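Local coordinates for 43.8 kDa insecticidal crystal protein (Bacillus thuringiensis, PDB 4JP0) that acts together with the partner protein Cry34Ab1 as a binary insecticidal toxin against western corn rootworm larvae, at residues A[173-179]-A[204-210]; A[233-239]-A[332-338]; A[50-54]-A[270-274]; A[168-172]-A[209-213]. All blocks are in the same frame, centred on the assembly; numbering follows the deposited sequence.

From the N terminus, the chain first passes through the lectin-like region, where 50-54 lies on strand 43-52 and the loop after it. Contact 3 closes the loop from there to 270-274, tying this region to the start of helix 272-279. Contacts 4 and 1 nest inside that loop: the connection 168-172 and the strand that follows it, 173-179, lie in turn along strand 202-221, sharing Gln-209 and Tyr-210. Contact 2 opens at 233-239, still inside the loop, but closes at 332-338, beyond it, so contacts 2 and 3 cross. Thr-179 OG1 lies 2.8 Å from Gln-274 NE2, linking contacts 1 and 3, while Tyr-210 packs on Gln-334 of contact 2.

Contact 1 of 4, residues A[173-179]-A[204-210]; sequences PQLMGWT and ILKKYQY
Gln-174 pairs with Gln-209 and Thr-179 with Leu-205 in two antiparallel strands whose segment axes come within 4.6 Å, their directions 142° apart. A classic beta bulge interrupts the ladder: Met-176 and Gly-177 both face Lys-207, whose O takes Met-176 N at 2.8 Å and, weakly, Gly-177 N at 3.3 Å. Within the bulge Lys-207 N donates back to Gly-177 O, at 2.9 Å, from above the carbonyl plane. Leu-175, with CG swung opposite its own N (chi1 -180°), lays CD1 over one face of the Tyr-208 ring, 4.1 Å from the centroid. On the same side of the sheet Ile-204 CG2 sits over the five-membered ring of Trp-178, displaced toward the rim and 3.3 Å from NE1. Lys-206 NZ bonds to Tyr-208 OH and also forms a salt bridge with Glu-327. The bent chain of Met-176 crosses Gln-209 on the other side, Met-176 CG 3.6 Å from Gln-209 OE1, while Gln-209 NE2 bonds to Thr-316. Strand 307-323 pairs along the far edge of 204-210. Leu-275 and Leu-279 of helix 272-279 pack on Thr-179 and Leu-205, and Pro-149 lies against Leu-175 and Trp-178.

Contact 2 of 4, residues A[233-239]-A[332-338]; sequences WGTEIDQ and QIQTSDN
An ST turn at Thr-235 carries the chain out of strand 225-234 just where it meets strand 327-346, an outermost strand of the four-stranded antiparallel sheet. Thr-235 OG1 donates to Gln-334 O at 2.8 Å, nearly in line with the carbonyl, and accepts Ile-237 N at 3.1 Å. Its chi1 of -179° carries OG1 away from its own N and over to the neighbouring strand. Next to the turn, Ser-336 N donates to Gly-234 O (2.8 Å), and Gly-234 N reaches Ser-336 OG at 2.9 Å; a water also bonds to that hydroxyl. Gly-234 has a positive phi of 102°, a backbone shape suited to a residue without a side chain. Further along, Asn-338 stacks on Trp-233, the amide and ring planes only 10° apart. CB of Asn-338 stands over the middle of the indole, 3.4 Å from the five-membered ring centroid, and OD1 reaches over the six-membered ring to 3.2 Å from CH2. Ser-336 O meets the same indole at its edge, in the ring plane. At the opposite end Ile-333 CG1 packs on Ile-237 CB, and the Ile-333 CD1 tip lies 3.7 Å from Gln-239 CG, whose amide is held by Ile-251 and Met-290. Two bonds fix the rotation of the Thr-235 hydroxyl, so the departing chain is anchored to the neighbouring strand by a side chain as well as by backbone; by contrast, Trp-233 NE1 and Gln-334 N are buried here with no partner in the model, so the indole is held by stacking and packing.

Contact 3 of 4, residues A[50-54]-A[270-274]; sequences FPIDD and EIKTQ
Asp-53 and Glu-270 meet at a junction between the lectin-like and toxin regions of the chain, where strand 43-52 of the ricin B-type lectin region comes up against the start of helix 272-279. Asp-53 N donates to Glu-270 O at 2.9 Å in a nearly straight bond. The same residue then turns its carboxylate to the helix: chi1 of -68° sets CG beside the backbone N, and the group lies against the first turn. OD2 takes Thr-273 N at 2.8 Å, met on its syn side but 26° out of the carboxylate plane, while OD1 receives a weak bond from Gln-274 N. Ile-271, at the N-cap position, has no side-chain acceptor to offer; Asp-53, distant in sequence, supplies acceptors for these N-H groups. A negative charge at this end would be expected to interact favourably with the helix dipole. The lectin region is of the beta-trefoil type, and 50-52 belongs to strand 43-52 of its curled antiparallel sheet. Ile-52 lies alongside Glu-270, both pointing the same way, with Ile-52 CB 3.4 Å from Glu-270 O and CD1 near the carboxylate; OE1 of that carboxylate bonds to Tyr-82. Ile-271 crosses Ile-52 at about a right angle, the two CG2 atoms 4.1 Å apart. Two waters also bridge the segments: one donates to Pro-51 O and Gln-274 OE1, the other to Asp-53 OD1 and the same OE1. Gln-274 NE2 in turn bonds to Thr-179 and to Leu-180 O.

Contact 4 of 4, residues A[168-172]-A[209-213]; sequences DNGTS and QYWQR
Thr-171 turns OG1 into the position between its own N and carbonyl carbon (chi1 57°), which aims the hydroxyl oxygen at Trp-211 N. The bond it accepts there is 2.9 Å long and almost straight, 175° at the hydrogen. Trp-211 runs alongside Thr-171, its ring presenting an edge to OG1, and Trp-211 CB is 3.6 Å from Thr-171 OG1. The backbones answer in kind: Thr-171 N donates to Trp-211 O at 2.9 Å, from above the carbonyl plane, and Arg-213 N donates to Asn-169 O at 2.9 Å. Between these bonds Gly-170 passes close beside the strand, its CA only 3.1 Å from Trp-211 O, where a side chain would run into that oxygen. Arg-213 CB also leans on Asn-169 O, although the guanidinium end leads away. Thr-171 O rests 3.4 Å from Tyr-210 CB. The loop 169-172 runs nearly opposite to strand 209-213, prolonging at the surface the antiparallel course that strand 174-182 takes up next. On the other edge strand 307-323 pairs with Tyr-210 and Gln-212, while Trp-211 NE1 bonds to Lys-156 O and its ring meets Tyr-158 edge-to-face.

Contact 1 of 4, residues A[173-179]-A[204-210]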
# COMPACT_ATOMS: atom_id res chain seq x y z
N PRO A 173 -13.73 13.03 0.73
CA PRO A 173 -12.79 11.95 0.41
C PRO A 173 -13.44 10.89 -0.51
O PRO A 173 -14.53 10.42 -0.24
CB PRO A 173 -12.47 11.36 1.78
CG PRO A 173 -12.69 12.52 2.69
CD PRO A 173 -13.88 13.22 2.18
N GLN A 174 -12.77 10.55 -1.60
CA GLN A 174 -13.23 9.48 -2.49
C GLN A 174 -12.23 8.33 -2.43
O GLN A 174 -11.03 8.55 -2.49
CB GLN A 174 -13.27 9.97 -3.93
CG GLN A 174 -14.29 11.05 -4.17
CD GLN A 174 -14.19 11.63 -5.58
OE1 GLN A 174 -13.79 12.78 -5.76
NE2 GLN A 174 -14.57 10.84 -6.58
N LEU A 175 -12.73 7.10 -2.26
CA LEU A 175 -11.83 5.95 -2.18
C LEU A 175 -11.37 5.61 -3.58
O LEU A 175 -12.17 5.14 -4.37
CB LEU A 175 -12.59 4.76 -1.62
CG LEU A 175 -11.75 3.48 -1.49
CD1 LEU A 175 -10.64 3.64 -0.46
CD2 LEU A 175 -12.69 2.33 -1.13
N MET A 176 -10.07 5.76 -3.84
CA MET A 176 -9.51 5.58 -5.16
C MET A 176 -8.74 4.29 -5.28
O MET A 176 -8.38 3.91 -6.38
CB MET A 176 -8.57 6.75 -5.52
CG MET A 176 -9.23 8.11 -5.39
SD MET A 176 -10.57 8.33 -6.60
CE MET A 176 -9.51 8.63 -8.08
N GLY A 177 -8.46 3.64 -4.14
CA GLY A 177 -7.71 2.37 -4.16
C GLY A 177 -7.85 1.65 -2.83
O GLY A 177 -8.00 2.31 -1.80
N TRP A 178 -7.78 0.32 -2.85
CA TRP A 178 -8.00 -0.49 -1.66
C TRP A 178 -7.27 -1.80 -1.91
O TRP A 178 -7.36 -2.36 -3.01
CB TRP A 178 -9.51 -0.71 -1.52
CG TRP A 178 -10.09 -1.45 -0.36
CD1 TRP A 178 -10.80 -0.91 0.67
CD2 TRP A 178 -10.17 -2.88 -0.19
NE1 TRP A 178 -11.27 -1.90 1.50
CE2 TRP A 178 -10.89 -3.12 1.01
CE3 TRP A 178 -9.67 -3.98 -0.90
CZ2 TRP A 178 -11.16 -4.40 1.49
CZ3 TRP A 178 -9.93 -5.26 -0.43
CH2 TRP A 178 -10.66 -5.46 0.76
N THR A 179 -6.54 -2.28 -0.93
CA THR A 179 -5.79 -3.52 -1.17
C THR A 179 -5.49 -4.19 0.17
O THR A 179 -5.51 -3.54 1.19
CB THR A 179 -4.53 -3.23 -1.99
OG1 THR A 179 -3.91 -4.45 -2.44
CG2 THR A 179 -3.46 -2.52 -1.14
N ILE A 204 -6.22 -3.84 5.80
CA ILE A 204 -6.77 -3.08 4.69
C ILE A 204 -6.02 -1.76 4.55
O ILE A 204 -5.92 -0.97 5.50
CB ILE A 204 -8.26 -2.79 4.93
CG1 ILE A 204 -9.03 -4.09 5.00
CG2 ILE A 204 -8.88 -1.95 3.77
CD1 ILE A 204 -10.47 -3.90 5.59
N LEU A 205 -5.45 -1.54 3.38
CA LEU A 205 -4.76 -0.28 3.07
C LEU A 205 -5.61 0.46 2.00
O LEU A 205 -5.88 -0.05 0.90
CB LEU A 205 -3.33 -0.59 2.61
CG LEU A 205 -2.45 0.57 2.13
CD1 LEU A 205 -2.39 1.71 3.17
CD2 LEU A 205 -1.04 0.08 1.75
N LYS A 206 -6.06 1.66 2.36
CA LYS A 206 -6.93 2.45 1.52
C LYS A 206 -6.20 3.67 1.07
O LYS A 206 -5.33 4.20 1.80
CB LYS A 206 -8.10 2.96 2.34
CG LYS A 206 -8.88 1.91 3.08
CD LYS A 206 -10.17 2.53 3.61
CE LYS A 206 -10.91 1.58 4.53
NZ LYS A 206 -12.20 2.11 4.97
N LYS A 207 -6.57 4.14 -0.12
CA LYS A 207 -6.10 5.43 -0.64
C LYS A 207 -7.29 6.32 -1.00
O LYS A 207 -8.06 5.98 -1.91
CB LYS A 207 -5.21 5.29 -1.89
CG LYS A 207 -4.46 6.60 -2.17
CD LYS A 207 -3.67 6.62 -3.51
CE LYS A 207 -4.59 6.86 -4.71
NZ LYS A 207 -3.82 6.93 -6.01
N TYR A 208 -7.45 7.42 -0.27
CA TYR A 208 -8.49 8.40 -0.55
C TYR A 208 -7.86 9.61 -1.18
O TYR A 208 -6.70 9.96 -0.87
CB TYR A 208 -9.14 8.87 0.73
CG TYR A 208 -9.98 7.84 1.45
CD1 TYR A 208 -9.49 7.13 2.56
CD2 TYR A 208 -11.27 7.56 1.04
CE1 TYR A 208 -10.28 6.16 3.21
CE2 TYR A 208 -12.05 6.61 1.71
CZ TYR A 208 -11.54 5.92 2.78
OH TYR A 208 -12.35 4.97 3.44
N GLN A 209 -8.62 10.26 -2.06
CA GLN A 209 -8.19 11.56 -2.59
C GLN A 209 -9.38 12.51 -2.53
O GLN A 209 -10.53 12.07 -2.47
CB GLN A 209 -7.63 11.44 -4.00
CG GLN A 209 -6.29 10.73 -4.05
CD GLN A 209 -5.77 10.58 -5.47
OE1 GLN A 209 -6.54 10.28 -6.38
NE2 GLN A 209 -4.46 10.78 -5.66
N TYR A 210 -9.07 13.80 -2.48
CA TYR A 210 -10.05 14.86 -2.41
C TYR A 210 -9.31 16.19 -2.57
O TYR A 210 -8.08 16.22 -2.49
CB TYR A 210 -10.80 14.85 -1.08
CG TYR A 210 -9.93 14.78 0.16
CD1 TYR A 210 -9.61 15.93 0.88
CD2 TYR A 210 -9.45 13.56 0.64
CE1 TYR A 210 -8.81 15.85 2.06
CE2 TYR A 210 -8.69 13.48 1.79
CZ TYR A 210 -8.38 14.60 2.49
OH TYR A 210 -7.60 14.45 3.62

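Contact 2 of 4, residues A[233-239]-A[332-338]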
# COMPACT_ATOMS: atom_id res chain seq x y z
N TRP A 233 2.42 23.15 0.70
CA TRP A 233 2.02 21.84 0.22
C TRP A 233 3.00 20.84 0.79
O TRP A 233 3.91 21.23 1.53
CB TRP A 233 1.98 21.79 -1.30
CG TRP A 233 3.30 22.07 -1.97
CD1 TRP A 233 3.87 23.29 -2.23
CD2 TRP A 233 4.20 21.10 -2.51
NE1 TRP A 233 5.07 23.13 -2.87
CE2 TRP A 233 5.30 21.78 -3.05
CE3 TRP A 233 4.19 19.70 -2.55
CZ2 TRP A 233 6.37 21.12 -3.64
CZ3 TRP A 233 5.24 19.04 -3.14
CH2 TRP A 233 6.33 19.75 -3.68
N GLY A 234 2.83 19.58 0.44
CA GLY A 234 3.68 18.53 0.99
C GLY A 234 2.93 17.79 2.08
O GLY A 234 1.78 17.39 1.91
N THR A 235 3.57 17.64 3.23
CA THR A 235 2.93 16.96 4.34
C THR A 235 3.46 17.49 5.63
O THR A 235 4.63 17.89 5.70
CB THR A 235 3.15 15.45 4.25
OG1 THR A 235 2.48 14.81 5.35
CG2 THR A 235 4.62 15.11 4.46
N GLU A 236 2.62 17.50 6.65
CA GLU A 236 3.03 17.93 7.98
C GLU A 236 3.16 16.72 8.88
O GLU A 236 3.44 16.85 10.07
CB GLU A 236 2.01 18.90 8.59
CG GLU A 236 2.01 20.29 7.96
CD GLU A 236 1.03 21.23 8.64
OE1 GLU A 236 0.29 20.78 9.54
OE2 GLU A 236 1.00 22.43 8.25
N ILE A 237 2.98 15.55 8.30
CA ILE A 237 3.07 14.31 9.04
C ILE A 237 4.52 13.83 9.06
O ILE A 237 5.24 13.95 8.08
CB ILE A 237 2.15 13.25 8.39
CG1 ILE A 237 0.71 13.75 8.38
CG2 ILE A 237 2.25 11.89 9.13
CD1 ILE A 237 0.27 14.32 9.74
N ASP A 238 4.96 13.32 10.20
CA ASP A 238 6.25 12.68 10.32
C ASP A 238 6.17 11.31 9.62
O ASP A 238 5.37 10.46 10.03
CB ASP A 238 6.56 12.49 11.78
CG ASP A 238 7.84 11.76 11.99
OD1 ASP A 238 8.46 11.29 11.01
OD2 ASP A 238 8.30 11.58 13.12
N GLN A 239 6.95 11.11 8.56
CA GLN A 239 6.83 9.85 7.80
C GLN A 239 7.52 8.70 8.52
O GLN A 239 7.14 7.54 8.38
CB GLN A 239 7.36 9.96 6.37
CG GLN A 239 6.68 11.02 5.46
CD GLN A 239 6.74 10.68 3.96
OE1 GLN A 239 6.60 9.51 3.57
NE2 GLN A 239 6.92 11.70 3.13
N GLN A 332 -2.23 6.69 9.44
CA GLN A 332 -2.70 7.52 8.34
C GLN A 332 -1.66 8.55 8.03
O GLN A 332 -0.95 8.99 8.92
CB GLN A 332 -3.98 8.25 8.71
CG GLN A 332 -3.85 9.08 9.98
CD GLN A 332 -4.99 10.08 10.20
OE1 GLN A 332 -5.76 10.39 9.28
NE2 GLN A 332 -5.10 10.59 11.41
N ILE A 333 -1.61 8.97 6.77
CA ILE A 333 -0.74 10.07 6.38
C ILE A 333 -1.43 10.76 5.23
O ILE A 333 -2.00 10.08 4.36
CB ILE A 333 0.69 9.60 5.98
CG1 ILE A 333 1.47 10.76 5.33
CG2 ILE A 333 0.61 8.47 5.02
CD1 ILE A 333 3.00 10.48 5.16
N GLN A 334 -1.46 12.09 5.29
CA GLN A 334 -2.00 12.88 4.20
C GLN A 334 -0.88 13.68 3.55
O GLN A 334 0.01 14.19 4.24
CB GLN A 334 -3.09 13.84 4.68
CG GLN A 334 -4.37 13.15 5.04
CD GLN A 334 -4.31 12.59 6.43
OE1 GLN A 334 -3.84 13.28 7.36
NE2 GLN A 334 -4.78 11.35 6.61
N THR A 335 -0.90 13.75 2.23
CA THR A 335 0.09 14.53 1.49
C THR A 335 -0.63 15.33 0.42
O THR A 335 -1.75 14.96 0.03
CB THR A 335 1.14 13.61 0.82
OG1 THR A 335 0.52 12.74 -0.13
CG2 THR A 335 1.80 12.64 1.84
N SER A 336 -0.02 16.42 -0.06
CA SER A 336 -0.60 17.17 -1.16
C SER A 336 0.47 17.31 -2.24
O SER A 336 1.65 17.40 -1.94
CB SER A 336 -1.10 18.54 -0.70
OG SER A 336 -0.04 19.30 -0.16
N ASP A 337 0.02 17.35 -3.48
CA ASP A 337 0.85 17.28 -4.69
C ASP A 337 0.78 18.62 -5.42
O ASP A 337 -0.25 18.99 -6.00
CB ASP A 337 0.25 16.18 -5.55
CG ASP A 337 0.98 15.97 -6.86
OD1 ASP A 337 1.86 16.80 -7.21
OD2 ASP A 337 0.70 14.99 -7.61
N ASN A 338 1.89 19.35 -5.37
CA ASN A 338 1.91 20.69 -5.94
C ASN A 338 1.62 20.69 -7.42
O ASN A 338 1.21 21.72 -7.97
CB ASN A 338 3.20 21.43 -5.60
CG ASN A 338 4.38 20.91 -6.35
OD1 ASN A 338 4.62 19.70 -6.39
ND2 ASN A 338 5.13 21.83 -6.97
O HOH W 1 -0.79 19.54 2.41

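Contact 3 of 4, residues A[50-54]-A[270-274]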
# COMPACT_ATOMS: atom_id res chain seq x y z
N PHE A 50 1.24 -16.33 2.42
CA PHE A 50 0.92 -14.96 1.93
C PHE A 50 1.46 -14.78 0.52
O PHE A 50 2.59 -15.20 0.22
CB PHE A 50 1.53 -13.91 2.83
CG PHE A 50 0.84 -13.80 4.19
CD1 PHE A 50 1.49 -14.20 5.33
CD2 PHE A 50 -0.43 -13.30 4.30
CE1 PHE A 50 0.90 -14.05 6.58
CE2 PHE A 50 -1.05 -13.18 5.55
CZ PHE A 50 -0.37 -13.55 6.68
N PRO A 51 0.68 -14.17 -0.36
CA PRO A 51 1.11 -13.98 -1.74
C PRO A 51 1.94 -12.69 -1.86
O PRO A 51 1.65 -11.70 -1.18
CB PRO A 51 -0.22 -13.84 -2.50
CG PRO A 51 -1.11 -13.07 -1.49
CD PRO A 51 -0.65 -13.56 -0.11
N ILE A 52 2.96 -12.74 -2.72
CA ILE A 52 3.76 -11.58 -3.04
C ILE A 52 3.88 -11.46 -4.55
O ILE A 52 3.30 -12.27 -5.31
CB ILE A 52 5.15 -11.64 -2.35
CG1 ILE A 52 5.93 -12.90 -2.75
CG2 ILE A 52 4.99 -11.55 -0.81
CD1 ILE A 52 7.38 -12.91 -2.19
N ASP A 53 4.59 -10.45 -5.01
CA ASP A 53 4.66 -10.23 -6.43
C ASP A 53 5.25 -11.43 -7.20
O ASP A 53 5.96 -12.27 -6.65
CB ASP A 53 5.49 -8.97 -6.76
CG ASP A 53 4.84 -7.65 -6.32
OD1 ASP A 53 3.59 -7.58 -6.08
OD2 ASP A 53 5.53 -6.60 -6.19
N ASP A 54 4.93 -11.49 -8.48
CA ASP A 54 5.49 -12.48 -9.40
C ASP A 54 5.21 -13.94 -9.02
O ASP A 54 6.11 -14.80 -9.10
CB ASP A 54 6.99 -12.20 -9.62
CG ASP A 54 7.28 -10.76 -10.07
OD1 ASP A 54 6.69 -10.31 -11.08
OD2 ASP A 54 8.09 -9.99 -9.49
N GLU A 270 8.13 -6.49 -1.31
CA GLU A 270 7.76 -7.60 -2.15
C GLU A 270 6.35 -7.54 -2.70
O GLU A 270 5.94 -8.46 -3.41
CB GLU A 270 8.03 -8.95 -1.46
CG GLU A 270 9.51 -9.30 -1.39
CD GLU A 270 9.83 -10.35 -0.33
OE1 GLU A 270 8.98 -10.64 0.53
OE2 GLU A 270 10.95 -10.86 -0.33
N ILE A 271 5.60 -6.49 -2.34
CA ILE A 271 4.28 -6.33 -2.93
C ILE A 271 4.17 -4.98 -3.64
O ILE A 271 3.07 -4.47 -3.89
CB ILE A 271 3.12 -6.52 -1.88
CG1 ILE A 271 3.24 -5.50 -0.74
CG2 ILE A 271 3.13 -7.98 -1.32
CD1 ILE A 271 1.93 -5.28 0.03
N LYS A 272 5.30 -4.39 -3.93
CA LYS A 272 5.27 -3.08 -4.60
C LYS A 272 4.47 -3.00 -5.90
O LYS A 272 3.87 -1.96 -6.20
CB LYS A 272 6.69 -2.51 -4.84
CG LYS A 272 7.50 -3.30 -5.82
CD LYS A 272 8.96 -2.80 -5.85
CE LYS A 272 9.94 -3.97 -5.97
NZ LYS A 272 11.18 -3.47 -6.66
N THR A 273 4.45 -4.08 -6.67
CA THR A 273 3.67 -4.09 -7.91
C THR A 273 2.18 -4.05 -7.57
O THR A 273 1.40 -3.36 -8.21
CB THR A 273 3.98 -5.36 -8.72
OG1 THR A 273 5.30 -5.26 -9.24
CG2 THR A 273 3.10 -5.46 -9.95
N GLN A 274 1.81 -4.80 -6.54
CA GLN A 274 0.43 -4.84 -6.07
C GLN A 274 0.00 -3.46 -5.58
O GLN A 274 -1.10 -2.98 -5.87
CB GLN A 274 0.32 -5.82 -4.91
CG GLN A 274 -1.06 -5.79 -4.20
CD GLN A 274 -1.07 -6.67 -2.98
OE1 GLN A 274 -0.27 -7.61 -2.88
NE2 GLN A 274 -2.00 -6.41 -2.06
O HOH W 2 -0.08 -9.54 -0.86
O HOH W 3 1.68 -9.08 -4.34

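Contact 4 of 4, residues A[168-172]-A[209-213]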
# COMPACT_ATOMS: atom_id res chain seq x y z
N ASP A 168 -16.49 26.43 -1.06
CA ASP A 168 -16.21 25.36 -0.14
C ASP A 168 -14.71 25.26 0.13
O ASP A 168 -13.90 25.65 -0.70
CB ASP A 168 -16.68 24.03 -0.72
CG ASP A 168 -18.19 23.87 -0.71
OD1 ASP A 168 -18.90 24.67 -0.05
OD2 ASP A 168 -18.75 22.94 -1.33
N ASN A 169 -14.34 24.66 1.25
CA ASN A 169 -12.94 24.50 1.60
C ASN A 169 -12.32 23.28 0.98
O ASN A 169 -11.12 23.08 1.08
CB ASN A 169 -12.73 24.47 3.12
CG ASN A 169 -13.10 25.79 3.78
OD1 ASN A 169 -13.14 26.84 3.11
ND2 ASN A 169 -13.40 25.75 5.08
N GLY A 170 -13.14 22.42 0.42
CA GLY A 170 -12.64 21.20 -0.20
C GLY A 170 -13.74 20.31 -0.69
O GLY A 170 -14.90 20.73 -0.73
N THR A 171 -13.38 19.10 -1.09
CA THR A 171 -14.38 18.11 -1.48
C THR A 171 -14.30 16.87 -0.59
O THR A 171 -13.37 16.71 0.16
CB THR A 171 -14.24 17.66 -2.93
OG1 THR A 171 -12.93 17.11 -3.17
CG2 THR A 171 -14.44 18.86 -3.92
N SER A 172 -15.27 15.97 -0.73
CA SER A 172 -15.29 14.81 0.18
C SER A 172 -14.34 13.71 -0.23
O SER A 172 -14.16 13.48 -1.40
CB SER A 172 -16.71 14.27 0.28
OG SER A 172 -17.51 15.31 0.85
N GLN A 209 -8.62 10.26 -2.06
CA GLN A 209 -8.19 11.56 -2.59
C GLN A 209 -9.38 12.51 -2.53
O GLN A 209 -10.53 12.07 -2.47
CB GLN A 209 -7.63 11.44 -4.00
CG GLN A 209 -6.29 10.73 -4.05
CD GLN A 209 -5.77 10.58 -5.47
OE1 GLN A 209 -6.54 10.28 -6.38
NE2 GLN A 209 -4.46 10.78 -5.66
N TYR A 210 -9.07 13.80 -2.48
CA TYR A 210 -10.05 14.86 -2.41
C TYR A 210 -9.31 16.19 -2.57
O TYR A 210 -8.08 16.22 -2.49
CB TYR A 210 -10.80 14.85 -1.08
CG TYR A 210 -9.93 14.78 0.16
CD1 TYR A 210 -9.61 15.93 0.88
CD2 TYR A 210 -9.45 13.56 0.64
CE1 TYR A 210 -8.81 15.85 2.06
CE2 TYR A 210 -8.69 13.48 1.79
CZ TYR A 210 -8.38 14.60 2.49
OH TYR A 210 -7.60 14.45 3.62
N TRP A 211 -10.05 17.26 -2.80
CA TRP A 211 -9.46 18.58 -2.89
C TRP A 211 -9.57 19.28 -1.53
O TRP A 211 -10.52 19.03 -0.79
CB TRP A 211 -10.23 19.40 -3.94
CG TRP A 211 -10.04 18.92 -5.35
CD1 TRP A 211 -10.91 18.14 -6.08
CD2 TRP A 211 -8.93 19.19 -6.21
NE1 TRP A 211 -10.40 17.93 -7.35
CE2 TRP A 211 -9.18 18.56 -7.45
CE3 TRP A 211 -7.76 19.97 -6.08
CZ2 TRP A 211 -8.30 18.64 -8.54
CZ3 TRP A 211 -6.85 20.03 -7.18
CH2 TRP A 211 -7.14 19.38 -8.38
N GLN A 212 -8.61 20.17 -1.23
CA GLN A 212 -8.56 20.98 -0.03
C GLN A 212 -7.87 22.33 -0.32
O GLN A 212 -6.89 22.37 -1.04
CB GLN A 212 -7.76 20.25 1.06
CG GLN A 212 -7.75 20.93 2.42
CD GLN A 212 -7.03 20.09 3.49
OE1 GLN A 212 -6.00 20.51 4.03
NE2 GLN A 212 -7.56 18.90 3.77
N ARG A 213 -8.39 23.41 0.26
CA ARG A 213 -7.83 24.74 0.13
C ARG A 213 -6.35 24.73 0.48
O ARG A 213 -5.95 24.09 1.43
CB ARG A 213 -8.60 25.67 1.09
CG ARG A 213 -7.90 26.97 1.47
CD ARG A 213 -8.66 27.79 2.54
NE ARG A 213 -7.75 28.61 3.34
CZ ARG A 213 -8.13 29.68 4.04
NH1 ARG A 213 -9.40 30.07 4.02
NH2 ARG A 213 -7.23 30.36 4.75